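Long-range contacts in oligopeptide ABC transporter, periplasmic oligopeptide-binding protein, putative (Thermotoga maritima MSB8, PDB 5IPW), which probably binds oligopeptides in the periplasm and passes them to an ABC transporter for uptake into the cell: residues A[18-27]-A[39-49]; A[52-63]-A[603-611]. All coordinates share one frame; numbering follows the deposited sequence.

Overall arrangement
Interactions 1 and 2 follow one another along the chain: 18-27 with 39-49 closes a short local loop, whereas interaction 2 joins 52-63 to 603-611, 540 residues on and near the C-terminal end. Strand 48-51 leaves interaction 1 and strand 62-67 ends the first segment of interaction 2. Their centres are about 19 Å apart; that of interaction 1 lies about 32 Å from the centre of the chain, against about 23 Å for interaction 2, on the same side. They meet through F59, whose ring packs on the backbone of E23 and S24, CE2 3.4 Å from C of E23, while its CB meets CD of P25. Neither contact includes a bound peptide; both join parts of the fold, the second largely through polar bonds.

Interaction 1: A[18-27]-A[39-49]; sequences ITEYHESPML and VEQRLPEEPLV
Y21 and L43 form the central apolar pair: CD1 of L43 sits over one face of the tyrosine ring, 3.7 Å from its centroid and 19° off the ring normal, a CH-pi contact. With chi1 at -68° the ring swings away from its own carbonyl carbon and runs on to P47, whose CG is 3.5 Å from the Y21 OH. Beyond it, I18 and V49 meet tip to tip, CD1 to CG1 at 3.8 Å.

Charge acts at the other end. E23 and R42 form a salt bridge, but the two groups are modelled too close together, so its exact geometry is doubtful; carboxylate and guanidinium planes are modelled nearly parallel. CA of V39 lies over one guanidinium face, and R42 NE is held by P37 O.

Two waters add further polar links. One accepts from Y21 N (2.9 Å) and donates to E40 OE2 (2.9 Å); a second joins V39 N, at the start of helix 39-42, to E23 OE1, whose place is less certain.

Around this loop, helix 7-14 touches I18, Y21 and V49, V264 of strand 263-265 backs L43 and P47, and R257 of strand 252-257 meets L27.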
loop_
_atom_site.group_PDB
_atom_site.type_symbol
_atom_site.label_atom_id
_atom_site.label_comp_id
_atom_site.label_asym_id
_atom_site.label_seq_id
_atom_site.Cartn_x
_atom_site.Cartn_y
_atom_site.Cartn_z
ATOM N N ILE A 18 20.584 16.934 20.826
ATOM C CA ILE A 18 21.429 15.782 20.624
ATOM C C ILE A 18 22.849 16.329 20.621
ATOM O O ILE A 18 23.234 17.049 19.696
ATOM C CB ILE A 18 21.116 15.087 19.291
ATOM C CG1 ILE A 18 19.696 14.537 19.305
ATOM C CG2 ILE A 18 22.089 13.949 19.039
ATOM C CD1 ILE A 18 19.117 14.334 17.928
ATOM N N THR A 19 23.617 15.997 21.654
ATOM C CA THR A 19 24.930 16.616 21.876
ATOM C C THR A 19 26.112 15.705 21.528
ATOM O O THR A 19 27.267 16.137 21.576
ATOM C CB THR A 19 25.080 17.061 23.348
ATOM O OG1 THR A 19 25.050 15.917 24.213
ATOM C CG2 THR A 19 23.951 18.020 23.744
ATOM N N GLU A 20 25.821 14.462 21.159
ATOM C CA GLU A 20 26.834 13.422 21.095
ATOM C C GLU A 20 26.303 12.310 20.202
ATOM O O GLU A 20 25.103 12.009 20.239
ATOM C CB GLU A 20 27.058 12.883 22.504
ATOM C CG GLU A 20 28.503 12.669 22.904
ATOM C CD GLU A 20 28.625 12.084 24.305
ATOM O OE1 GLU A 20 27.794 12.424 25.185
ATOM O OE2 GLU A 20 29.551 11.275 24.530
ATOM N N TYR A 21 27.178 11.706 19.398
ATOM C CA TYR A 21 26.776 10.580 18.551
ATOM C C TYR A 21 27.374 9.284 19.048
ATOM O O TYR A 21 28.500 9.265 19.545
ATOM C CB TYR A 21 27.190 10.797 17.104
ATOM C CG TYR A 21 26.461 11.910 16.412
ATOM C CD1 TYR A 21 25.082 11.979 16.442
ATOM C CD2 TYR A 21 27.156 12.881 15.687
ATOM C CE1 TYR A 21 24.409 12.996 15.798
ATOM C CE2 TYR A 21 26.490 13.906 15.033
ATOM C CZ TYR A 21 25.114 13.955 15.099
ATOM O OH TYR A 21 24.423 14.956 14.466
ATOM N N HIS A 22 26.610 8.205 18.898
ATOM C CA HIS A 22 27.018 6.882 19.359
ATOM C C HIS A 22 26.890 5.880 18.230
ATOM O O HIS A 22 26.219 6.148 17.239
ATOM C CB HIS A 22 26.153 6.463 20.540
ATOM C CG HIS A 22 26.163 7.454 21.659
ATOM N ND1 HIS A 22 27.220 7.571 22.537
ATOM C CD2 HIS A 22 25.260 8.392 22.026
ATOM C CE1 HIS A 22 26.961 8.535 23.404
ATOM N NE2 HIS A 22 25.780 9.052 23.112
ATOM N N GLU A 23 27.531 4.727 18.384
ATOM C CA GLU A 23 27.592 3.728 17.317
ATOM C C GLU A 23 27.567 2.344 17.901
ATOM O O GLU A 23 27.850 2.168 19.080
ATOM C CB GLU A 23 28.885 3.902 16.524
ATOM C CG GLU A 23 30.126 3.393 17.258
ATOM C CD GLU A 23 31.423 3.999 16.756
ATOM O OE1 GLU A 23 31.398 4.587 15.670
ATOM O OE2 GLU A 23 32.466 3.893 17.437
ATOM N N SER A 24 27.264 1.350 17.074
ATOM C CA SER A 24 27.258 -0.030 17.541
ATOM C C SER A 24 28.677 -0.457 17.890
ATOM O O SER A 24 29.609 -0.082 17.194
ATOM C CB SER A 24 26.699 -0.959 16.478
ATOM O OG SER A 24 26.561 -2.274 16.987
ATOM N N PRO A 25 28.852 -1.230 18.973
ATOM C CA PRO A 25 30.184 -1.720 19.349
ATOM C C PRO A 25 30.987 -2.307 18.181
ATOM O O PRO A 25 32.157 -1.968 18.017
ATOM C CB PRO A 25 29.874 -2.808 20.382
ATOM C CG PRO A 25 28.608 -2.356 21.024
ATOM C CD PRO A 25 27.828 -1.630 19.960
ATOM N N MET A 26 30.361 -3.152 17.364
ATOM C CA MET A 26 31.049 -3.741 16.218
ATOM C C MET A 26 31.672 -2.680 15.312
ATOM O O MET A 26 32.707 -2.919 14.699
ATOM C CB MET A 26 30.112 -4.649 15.400
ATOM C CG MET A 26 29.022 -3.926 14.619
ATOM S SD MET A 26 28.160 -4.959 13.421
ATOM C CE MET A 26 29.235 -4.808 12.002
ATOM N N LEU A 27 31.041 -1.515 15.211
ATOM C CA LEU A 27 31.609 -0.424 14.422
ATOM C C LEU A 27 32.750 0.267 15.166
ATOM O O LEU A 27 33.732 0.673 14.547
ATOM C CB LEU A 27 30.532 0.585 14.028
ATOM C CG LEU A 27 29.403 0.035 13.159
ATOM C CD1 LEU A 27 28.417 1.141 12.825
ATOM C CD2 LEU A 27 29.939 -0.574 11.873
ATOM N N VAL A 39 32.242 7.664 13.801
ATOM C CA VAL A 39 30.829 7.959 13.528
ATOM C C VAL A 39 30.558 9.434 13.175
ATOM O O VAL A 39 29.732 9.727 12.305
ATOM C CB VAL A 39 29.919 7.470 14.688
ATOM C CG1 VAL A 39 30.300 8.104 16.023
ATOM C CG2 VAL A 39 28.453 7.721 14.377
ATOM N N GLU A 40 31.274 10.346 13.827
ATOM C CA GLU A 40 31.104 11.791 13.601
ATOM C C GLU A 40 31.355 12.149 12.143
ATOM O O GLU A 40 30.689 13.026 11.576
ATOM C CB GLU A 40 32.070 12.599 14.481
ATOM C CG GLU A 40 31.755 12.575 15.970
ATOM C CD GLU A 40 32.256 11.327 16.692
ATOM O OE1 GLU A 40 33.184 10.643 16.172
ATOM O OE2 GLU A 40 31.718 11.037 17.793
ATOM N N GLN A 41 32.333 11.460 11.558
ATOM C CA GLN A 41 32.702 11.633 10.161
ATOM C C GLN A 41 31.792 10.847 9.208
ATOM O O GLN A 41 31.448 11.343 8.124
ATOM C CB GLN A 41 34.145 11.193 9.972
ATOM C CG GLN A 41 34.670 11.397 8.561
ATOM C CD GLN A 41 36.141 11.042 8.432
ATOM O OE1 GLN A 41 36.915 11.134 9.404
ATOM N NE2 GLN A 41 36.539 10.631 7.226
ATOM N N ARG A 42 31.426 9.626 9.610
ATOM C CA ARG A 42 30.528 8.764 8.827
ATOM C C ARG A 42 29.145 9.373 8.616
ATOM O O ARG A 42 28.595 9.312 7.517
ATOM C CB ARG A 42 30.320 7.436 9.537
ATOM C CG ARG A 42 31.392 6.388 9.332
ATOM C CD ARG A 42 30.942 5.099 10.001
ATOM N NE ARG A 42 31.554 4.971 11.306
ATOM C CZ ARG A 42 30.971 4.528 12.412
ATOM N NH1 ARG A 42 29.705 4.153 12.459
ATOM N NH2 ARG A 42 31.694 4.475 13.508
ATOM N N LEU A 43 28.572 9.919 9.685
ATOM C CA LEU A 43 27.249 10.559 9.616
ATOM C C LEU A 43 27.268 11.837 8.775
ATOM O O LEU A 43 28.308 12.467 8.621
ATOM C CB LEU A 43 26.752 10.910 11.020
ATOM C CG LEU A 43 26.388 9.742 11.927
ATOM C CD1 LEU A 43 26.355 10.212 13.367
ATOM C CD2 LEU A 43 25.046 9.150 11.530
ATOM N N PRO A 44 26.108 12.232 8.238
ATOM C CA PRO A 44 26.031 13.534 7.584
ATOM C C PRO A 44 26.080 14.669 8.602
ATOM O O PRO A 44 26.156 14.418 9.802
ATOM C CB PRO A 44 24.670 13.497 6.896
ATOM C CG PRO A 44 23.861 12.577 7.737
ATOM C CD PRO A 44 24.812 11.532 8.228
ATOM N N GLU A 45 26.046 15.906 8.119
ATOM C CA GLU A 45 26.061 17.066 9.003
ATOM C C GLU A 45 24.747 17.162 9.756
ATOM O O GLU A 45 24.727 17.528 10.911
ATOM C CB GLU A 45 26.315 18.346 8.216
ATOM C CG GLU A 45 27.764 18.498 7.770
ATOM C CD GLU A 45 28.024 19.769 6.967
ATOM O OE1 GLU A 45 27.085 20.583 6.764
ATOM O OE2 GLU A 45 29.183 19.948 6.532
ATOM N N GLU A 46 23.659 16.811 9.089
ATOM C CA GLU A 46 22.334 16.868 9.676
ATOM C C GLU A 46 21.595 15.541 9.429
ATOM O O GLU A 46 20.790 15.434 8.495
ATOM C CB GLU A 46 21.551 18.045 9.082
ATOM C CG GLU A 46 22.180 19.421 9.312
ATOM C CD GLU A 46 21.222 20.564 8.991
ATOM O OE1 GLU A 46 20.762 21.249 9.931
ATOM O OE2 GLU A 46 20.909 20.766 7.799
ATOM N N PRO A 47 21.869 14.520 10.264
ATOM C CA PRO A 47 21.189 13.233 10.105
ATOM C C PRO A 47 19.693 13.324 10.376
ATOM O O PRO A 47 19.249 14.221 11.081
ATOM C CB PRO A 47 21.852 12.353 11.175
ATOM C CG PRO A 47 22.361 13.311 12.194
ATOM C CD PRO A 47 22.812 14.501 11.399
ATOM N N LEU A 48 18.924 12.403 9.813
ATOM C CA LEU A 48 17.521 12.266 10.177
ATOM C C LEU A 48 17.453 11.853 11.635
ATOM O O LEU A 48 18.321 11.136 12.120
ATOM C CB LEU A 48 16.827 11.246 9.272
ATOM C CG LEU A 48 15.377 10.884 9.607
ATOM C CD1 LEU A 48 14.451 12.079 9.500
ATOM C CD2 LEU A 48 14.891 9.774 8.691
ATOM N N VAL A 49 16.450 12.347 12.348
ATOM C CA VAL A 49 16.294 12.052 13.765
ATOM C C VAL A 49 15.018 11.262 13.932
ATOM O O VAL A 49 13.959 11.678 13.472
ATOM C CB VAL A 49 16.236 13.334 14.616
ATOM C CG1 VAL A 49 16.106 12.994 16.094
ATOM C CG2 VAL A 49 17.483 14.174 14.374
HETATM O O HOH W 1 29.910 12.714 19.267
HETATM O O HOH W 2 33.535 6.385 16.211
#

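Interaction 2: A[52-63]-A[603-611]; sequences PVEKVGQFGGTW and NNFRNVPEF
E54 holds its CG opposite the backbone N (chi1 -165°) and continues extended, while the chain of R606 folds at chi2 and chi3; carboxylate and guanidinium thus meet as a salt bridge, R606 NH1 giving a hydrogen bond of 3.0 Å to E54 OE1. The two planes stand nearly perpendicular. NE and NH2 of R606 both grip N603 O, which fixes the guanidinium's rotation, and E54 OE2 also takes the backbone N-H of N607 at 3.2 Å, from above the carboxylate plane.

N607, in the left-handed helical region, turns its amide onto the backbone of E54 and K55. OD1 accepts from E54 N (3.0 Å) and, almost straight at 169°, from K55 N (2.9 Å); ND2 donates to K55 O (3.0 Å) and to Q628 O. The side chain thereby ties the loop before strand 62-67 to the residue just after strand 605-606, which pairs antiparallel with strand 630-631 in this family 5 solute-binding protein.

F605 points the edge of its ring at the face of W63, an edge-to-face pair with planes 54° apart and CZ 3.7 Å from W63 CE2; W63 NE1 bonds M299 O. V53 CG2 packs on P609 CG at 4.1 Å, the two side chains crossing at about a right angle.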
loop_
_atom_site.group_PDB
_atom_site.type_symbol
_atom_site.label_atom_id
_atom_site.label_comp_id
_atom_site.label_asym_id
_atom_site.label_seq_id
_atom_site.Cartn_x
_atom_site.Cartn_y
_atom_site.Cartn_z
ATOM N N PRO A 52 11.779 6.685 18.701
ATOM C CA PRO A 52 11.373 5.306 18.832
ATOM C C PRO A 52 9.877 5.106 18.964
ATOM O O PRO A 52 9.186 5.938 19.536
ATOM C CB PRO A 52 12.050 4.864 20.122
ATOM C CG PRO A 52 13.266 5.700 20.209
ATOM C CD PRO A 52 12.937 7.005 19.549
ATOM N N VAL A 53 9.400 3.981 18.446
ATOM C CA VAL A 53 8.023 3.574 18.637
ATOM C C VAL A 53 7.724 3.374 20.113
ATOM O O VAL A 53 6.627 3.665 20.561
ATOM C CB VAL A 53 7.710 2.273 17.866
ATOM C CG1 VAL A 53 6.413 1.644 18.347
ATOM C CG2 VAL A 53 7.642 2.557 16.377
ATOM N N GLU A 54 8.700 2.879 20.862
ATOM C CA GLU A 54 8.454 2.415 22.216
ATOM C C GLU A 54 9.444 3.008 23.193
ATOM O O GLU A 54 9.061 3.548 24.227
ATOM C CB GLU A 54 8.554 0.892 22.232
ATOM C CG GLU A 54 7.985 0.213 23.457
ATOM C CD GLU A 54 8.248 -1.280 23.443
ATOM O OE1 GLU A 54 8.465 -1.854 24.538
ATOM O OE2 GLU A 54 8.253 -1.874 22.339
ATOM N N LYS A 55 10.724 2.877 22.882
ATOM C CA LYS A 55 11.751 3.422 23.733
ATOM C C LYS A 55 13.076 3.455 23.012
ATOM O O LYS A 55 13.234 2.860 21.950
ATOM C CB LYS A 55 11.876 2.599 25.011
ATOM C CG LYS A 55 12.240 1.144 24.781
ATOM C CD LYS A 55 12.110 0.323 26.059
ATOM C CE LYS A 55 13.289 0.556 26.981
ATOM N NZ LYS A 55 13.186 -0.257 28.218
ATOM N N VAL A 56 14.033 4.150 23.610
ATOM C CA VAL A 56 15.365 4.237 23.050
ATOM C C VAL A 56 15.980 2.845 23.100
ATOM O O VAL A 56 15.936 2.182 24.128
ATOM C CB VAL A 56 16.227 5.266 23.810
ATOM C CG1 VAL A 56 17.671 5.265 23.309
ATOM C CG2 VAL A 56 15.630 6.660 23.650
ATOM N N GLY A 57 16.548 2.412 21.984
ATOM C CA GLY A 57 17.012 1.034 21.831
ATOM C C GLY A 57 18.459 0.790 22.206
ATOM O O GLY A 57 19.181 1.711 22.560
ATOM N N GLN A 58 18.868 -0.473 22.122
ATOM C CA GLN A 58 20.232 -0.910 22.418
ATOM C C GLN A 58 20.814 -1.549 21.181
ATOM O O GLN A 58 20.095 -2.171 20.395
ATOM C CB GLN A 58 20.245 -1.932 23.547
ATOM C CG GLN A 58 19.796 -1.375 24.881
ATOM C CD GLN A 58 19.631 -2.456 25.932
ATOM O OE1 GLN A 58 18.733 -3.289 25.841
ATOM N NE2 GLN A 58 20.496 -2.443 26.941
ATOM N N PHE A 59 22.120 -1.388 21.014
ATOM C CA PHE A 59 22.811 -1.890 19.839
ATOM C C PHE A 59 23.102 -3.379 19.977
ATOM O O PHE A 59 23.468 -3.855 21.057
ATOM C CB PHE A 59 24.146 -1.170 19.652
ATOM C CG PHE A 59 24.028 0.195 19.065
ATOM C CD1 PHE A 59 23.486 0.368 17.803
ATOM C CD2 PHE A 59 24.502 1.308 19.755
ATOM C CE1 PHE A 59 23.385 1.630 17.247
ATOM C CE2 PHE A 59 24.406 2.573 19.206
ATOM C CZ PHE A 59 23.853 2.734 17.946
ATOM N N GLY A 60 22.951 -4.096 18.871
ATOM C CA GLY A 60 23.464 -5.443 18.744
ATOM C C GLY A 60 22.461 -6.407 18.175
ATOM O O GLY A 60 21.350 -6.021 17.815
ATOM N N GLY A 61 22.884 -7.668 18.076
ATOM C CA GLY A 61 21.982 -8.780 17.811
ATOM C C GLY A 61 21.845 -9.168 16.358
ATOM O O GLY A 61 22.240 -8.426 15.451
ATOM N N THR A 62 21.290 -10.361 16.152
ATOM C CA THR A 62 20.974 -10.866 14.828
ATOM C C THR A 62 19.495 -11.185 14.804
ATOM O O THR A 62 19.005 -11.994 15.587
ATOM C CB THR A 62 21.798 -12.119 14.450
ATOM O OG1 THR A 62 23.192 -11.788 14.402
ATOM C CG2 THR A 62 21.393 -12.650 13.082
ATOM N N TRP A 63 18.805 -10.534 13.882
ATOM C CA TRP A 63 17.377 -10.635 13.728
ATOM C C TRP A 63 17.095 -11.806 12.789
ATOM O O TRP A 63 17.375 -11.735 11.583
ATOM C CB TRP A 63 16.862 -9.290 13.182
ATOM C CG TRP A 63 15.442 -9.200 12.730
ATOM C CD1 TRP A 63 14.449 -10.135 12.855
ATOM C CD2 TRP A 63 14.848 -8.069 12.100
ATOM N NE1 TRP A 63 13.269 -9.654 12.311
ATOM C CE2 TRP A 63 13.493 -8.385 11.850
ATOM C CE3 TRP A 63 15.330 -6.808 11.725
ATOM C CZ2 TRP A 63 12.625 -7.489 11.236
ATOM C CZ3 TRP A 63 14.473 -5.928 11.114
ATOM C CH2 TRP A 63 13.132 -6.267 10.874
ATOM N N ASN A 603 9.394 -11.497 22.673
ATOM C CA ASN A 603 9.212 -10.593 23.799
ATOM C C ASN A 603 10.386 -9.651 24.034
ATOM O O ASN A 603 10.209 -8.603 24.655
ATOM C CB ASN A 603 8.936 -11.387 25.077
ATOM C CG ASN A 603 7.609 -12.102 25.031
ATOM O OD1 ASN A 603 6.690 -11.676 24.338
ATOM N ND2 ASN A 603 7.504 -13.202 25.759
ATOM N N ASN A 604 11.571 -10.025 23.553
ATOM C CA ASN A 604 12.756 -9.181 23.694
ATOM C C ASN A 604 13.081 -8.408 22.409
ATOM O O ASN A 604 14.155 -7.811 22.284
ATOM C CB ASN A 604 13.957 -10.015 24.143
ATOM C CG ASN A 604 14.481 -10.940 23.058
ATOM O OD1 ASN A 604 13.727 -11.423 22.202
ATOM N ND2 ASN A 604 15.791 -11.197 23.091
ATOM N N PHE A 605 12.139 -8.434 21.467
ATOM C CA PHE A 605 12.260 -7.728 20.209
ATOM C C PHE A 605 11.308 -6.538 20.251
ATOM O O PHE A 605 10.085 -6.706 20.282
ATOM C CB PHE A 605 11.923 -8.650 19.040
ATOM C CG PHE A 605 12.385 -8.123 17.717
ATOM C CD1 PHE A 605 11.606 -7.231 17.005
ATOM C CD2 PHE A 605 13.616 -8.503 17.200
ATOM C CE1 PHE A 605 12.038 -6.735 15.788
ATOM C CE2 PHE A 605 14.052 -8.020 15.983
ATOM C CZ PHE A 605 13.260 -7.134 15.273
ATOM N N ARG A 606 11.876 -5.338 20.239
ATOM C CA ARG A 606 11.165 -4.149 20.677
ATOM C C ARG A 606 11.060 -3.075 19.615
ATOM O O ARG A 606 11.601 -3.224 18.521
ATOM C CB ARG A 606 11.854 -3.611 21.929
ATOM C CG ARG A 606 11.583 -4.463 23.155
ATOM C CD ARG A 606 10.137 -4.293 23.585
ATOM N NE ARG A 606 9.488 -5.560 23.868
ATOM C CZ ARG A 606 8.196 -5.699 24.163
ATOM N NH1 ARG A 606 7.385 -4.648 24.209
ATOM N NH2 ARG A 606 7.709 -6.909 24.418
ATOM N N ASN A 607 10.341 -1.999 19.954
ATOM C CA ASN A 607 10.049 -0.880 19.044
ATOM C C ASN A 607 9.192 -1.311 17.854
ATOM O O ASN A 607 9.231 -0.685 16.792
ATOM C CB ASN A 607 11.339 -0.169 18.570
ATOM C CG ASN A 607 11.869 0.853 19.579
ATOM O OD1 ASN A 607 11.190 1.252 20.514
ATOM N ND2 ASN A 607 13.094 1.283 19.371
ATOM N N VAL A 608 8.411 -2.373 18.043
ATOM C CA VAL A 608 7.466 -2.837 17.029
ATOM C C VAL A 608 6.080 -2.346 17.434
ATOM O O VAL A 608 5.644 -2.621 18.547
ATOM C CB VAL A 608 7.433 -4.378 16.919
ATOM C CG1 VAL A 608 6.570 -4.810 15.749
ATOM C CG2 VAL A 608 8.839 -4.946 16.742
ATOM N N PRO A 609 5.384 -1.620 16.535
ATOM C CA PRO A 609 4.056 -1.079 16.850
ATOM C C PRO A 609 3.009 -2.144 17.148
ATOM O O PRO A 609 2.924 -3.140 16.436
ATOM C CB PRO A 609 3.654 -0.316 15.577
ATOM C CG PRO A 609 4.899 -0.130 14.812
ATOM C CD PRO A 609 5.833 -1.233 15.190
ATOM N N GLU A 610 2.205 -1.901 18.174
ATOM C CA GLU A 610 1.135 -2.807 18.565
ATOM C C GLU A 610 0.112 -2.941 17.446
ATOM O O GLU A 610 -0.238 -4.048 17.036
ATOM C CB GLU A 610 0.459 -2.289 19.833
ATOM C CG GLU A 610 -0.333 -3.337 20.590
ATOM C CD GLU A 610 -1.035 -2.784 21.824
ATOM O OE1 GLU A 610 -2.156 -3.247 22.121
ATOM O OE2 GLU A 610 -0.477 -1.893 22.500
ATOM N N PHE A 611 -0.354 -1.799 16.949
ATOM C CA PHE A 611 -1.346 -1.751 15.876
ATOM C C PHE A 611 -0.711 -1.195 14.608
ATOM O O PHE A 611 0.206 -0.374 14.665
ATOM C CB PHE A 611 -2.538 -0.879 16.287
ATOM C CG PHE A 611 -3.145 -1.262 17.612
ATOM C CD1 PHE A 611 -4.017 -2.344 17.711
ATOM C CD2 PHE A 611 -2.838 -0.545 18.766
ATOM C CE1 PHE A 611 -4.575 -2.698 18.931
ATOM C CE2 PHE A 611 -3.392 -0.893 19.988
ATOM C CZ PHE A 611 -4.261 -1.974 20.070
HETATM O O HOH W 3 7.405 -3.335 20.319
#